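Local coordinates for protein phosphoserine phosphatase RsbX (Bacillus subtilis, PDB 3W40) that dephosphorylates the phosphoserine protein RsbS and acts as a negative regulator of sigma-B activity, at residues S91-N96 with F151-D156. Sequence-based numbering, arbitrary orientation.
With MG (magnesium ion), chain C.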
loop_
_atom_site.group_PDB
_atom_site.type_symbol
_atom_site.label_atom_id
_atom_site.label_comp_id
_atom_site.label_asym_id
_atom_site.label_seq_id
_atom_site.Cartn_x
_atom_site.Cartn_y
_atom_site.Cartn_z
ATOM N N SER A 91 -3.810 2.166 -3.634
ATOM C CA SER A 91 -3.076 3.259 -3.002
ATOM C C SER A 91 -1.668 3.280 -3.545
ATOM O O SER A 91 -1.045 2.184 -3.757
ATOM C CB SER A 91 -2.946 3.068 -1.499
ATOM O OG SER A 91 -4.263 3.080 -0.966
ATOM N N ILE A 92 -1.185 4.482 -3.839
ATOM C CA ILE A 92 0.157 4.631 -4.399
ATOM C C ILE A 92 0.947 5.609 -3.559
ATOM O O ILE A 92 0.456 6.714 -3.240
ATOM C CB ILE A 92 0.119 5.161 -5.844
ATOM C CG1 ILE A 92 -0.655 4.155 -6.709
ATOM C CG2 ILE A 92 1.581 5.193 -6.474
ATOM C CD1 ILE A 92 -0.846 4.579 -8.182
ATOM N N LEU A 93 2.170 5.235 -3.166
ATOM C CA LEU A 93 3.006 6.046 -2.298
ATOM C C LEU A 93 4.401 6.237 -2.961
ATOM O O LEU A 93 5.042 5.280 -3.418
ATOM C CB LEU A 93 3.225 5.294 -0.991
ATOM C CG LEU A 93 4.178 5.929 0.005
ATOM C CD1 LEU A 93 3.696 7.280 0.529
ATOM C CD2 LEU A 93 4.481 5.009 1.162
ATOM N N LYS A 94 4.877 7.477 -3.029
ATOM C CA LYS A 94 6.235 7.736 -3.458
ATOM C C LYS A 94 6.963 8.484 -2.333
ATOM O O LYS A 94 6.371 9.339 -1.647
ATOM C CB LYS A 94 6.289 8.555 -4.754
ATOM C CG LYS A 94 5.986 7.739 -6.000
ATOM C CD LYS A 94 5.873 8.620 -7.260
ATOM C CE LYS A 94 7.182 9.365 -7.471
ATOM N NZ LYS A 94 8.002 8.681 -8.504
ATOM N N ILE A 95 8.249 8.186 -2.143
ATOM C CA ILE A 95 9.074 8.859 -1.108
ATOM C C ILE A 95 10.359 9.288 -1.761
ATOM O O ILE A 95 11.026 8.496 -2.433
ATOM C CB ILE A 95 9.351 7.905 0.067
ATOM C CG1 ILE A 95 8.037 7.408 0.687
ATOM C CG2 ILE A 95 10.215 8.587 1.081
ATOM C CD1 ILE A 95 8.202 6.362 1.827
ATOM N N ASN A 96 10.728 10.517 -1.473
ATOM C CA ASN A 96 12.041 11.055 -1.833
ATOM C C ASN A 96 12.861 11.156 -0.540
ATOM O O ASN A 96 12.510 11.896 0.379
ATOM C CB ASN A 96 11.968 12.404 -2.541
ATOM C CG ASN A 96 13.356 12.916 -2.889
ATOM O OD1 ASN A 96 14.095 13.373 -2.029
ATOM N ND2 ASN A 96 13.720 12.797 -4.176
ATOM N N PHE A 151 5.402 3.261 8.724
ATOM C CA PHE A 151 4.134 3.242 8.058
ATOM C C PHE A 151 3.656 1.859 7.638
ATOM O O PHE A 151 4.464 0.915 7.565
ATOM C CB PHE A 151 4.131 4.197 6.832
ATOM C CG PHE A 151 5.004 3.734 5.689
ATOM C CD1 PHE A 151 4.591 2.791 4.783
ATOM C CD2 PHE A 151 6.289 4.241 5.552
ATOM C CE1 PHE A 151 5.413 2.351 3.674
ATOM C CE2 PHE A 151 7.119 3.865 4.450
ATOM C CZ PHE A 151 6.637 2.876 3.525
ATOM N N ILE A 152 2.369 1.777 7.344
ATOM C CA ILE A 152 1.765 0.608 6.762
ATOM C C ILE A 152 0.807 1.033 5.650
ATOM O O ILE A 152 0.083 2.012 5.813
ATOM C CB ILE A 152 1.048 -0.253 7.787
ATOM C CG1 ILE A 152 0.625 -1.625 7.202
ATOM C CG2 ILE A 152 -0.072 0.469 8.467
ATOM C CD1 ILE A 152 0.129 -2.607 8.244
ATOM N N ILE A 153 0.747 0.227 4.599
ATOM C CA ILE A 153 -0.284 0.262 3.608
ATOM C C ILE A 153 -0.914 -1.133 3.593
ATOM O O ILE A 153 -0.168 -2.102 3.486
ATOM C CB ILE A 153 0.228 0.594 2.168
ATOM C CG1 ILE A 153 0.983 1.941 2.143
ATOM C CG2 ILE A 153 -0.990 0.553 1.192
ATOM C CD1 ILE A 153 1.771 2.196 0.821
ATOM N N HIS A 154 -2.253 -1.244 3.710
ATOM C CA HIS A 154 -2.828 -2.575 3.799
ATOM C C HIS A 154 -4.192 -2.667 3.111
ATOM O O HIS A 154 -4.948 -1.678 3.075
ATOM C CB HIS A 154 -2.924 -3.033 5.255
ATOM C CG HIS A 154 -3.930 -2.301 6.094
ATOM N ND1 HIS A 154 -5.279 -2.611 6.092
ATOM C CD2 HIS A 154 -3.776 -1.294 6.993
ATOM C CE1 HIS A 154 -5.892 -1.866 6.996
ATOM N NE2 HIS A 154 -5.013 -1.041 7.533
ATOM N N THR A 155 -4.497 -3.862 2.561
ATOM C CA THR A 155 -5.796 -4.134 2.024
ATOM C C THR A 155 -6.773 -4.401 3.173
ATOM O O THR A 155 -6.420 -4.608 4.353
ATOM C CB THR A 155 -5.787 -5.284 1.000
ATOM O OG1 THR A 155 -5.348 -6.462 1.649
ATOM C CG2 THR A 155 -4.949 -4.893 -0.139
ATOM N N ASP A 156 -8.019 -4.500 2.772
ATOM C CA ASP A 156 -9.120 -4.749 3.734
ATOM C C ASP A 156 -9.119 -6.119 4.384
ATOM O O ASP A 156 -9.841 -6.339 5.330
ATOM C CB ASP A 156 -10.483 -4.423 3.153
ATOM C CG ASP A 156 -10.840 -5.297 1.951
ATOM O OD1 ASP A 156 -10.068 -6.197 1.552
ATOM O OD2 ASP A 156 -11.998 -5.146 1.448
HETATM MG MG MG C . -10.006 -7.554 0.074
HETATM O O HOH W 1 -12.072 -7.140 -0.313
HETATM O O HOH W 2 -10.279 -9.015 -1.381
HETATM O O HOH W 3 -7.996 -7.991 0.284
#
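In the core of the PPM-type (PP2C) beta sandwich, Leu93 and Ile95 of strand 88-96 meet Phe151 and Ile153 of strand 150-154, which belongs to the facing sheet. The short strand segments run nearly antiparallel (152°) with axes 9.0 Å apart, and no hydrogen bond joins them; the contact is apolar and buried. Leu93 CD2 lies over one face of the Phe151 ring in a CH-pi contact, 4.1 Å from its centroid and offset toward the rim. With Phe151 CG between its own backbone N and carbonyl carbon (chi1 69°), the ring also lies near Ile95 CD1, which approaches obliquely, 3.8 Å from Phe151 CE2. Two residues on, Ile153 CD1 packs against both CB and CD2 of Leu93, while Phe112 of strand 111-115 touches Leu93 and Ile153. The polar end of Ser91 is held within the core, its OG hydrogen-bonded to Ser106 and Tyr104. Beyond His154 the strand ends and the chain turns to the metal site; His154 ND1 donates a nearly straight hydrogen bond (176°) to Thr155 O. Asp156 OD1 binds the magnesium ion at 2.0 Å, alongside Asp44 and Asp189, while water 1, itself a metal ligand, donates to Asp156 OD2 at 2.7 Å.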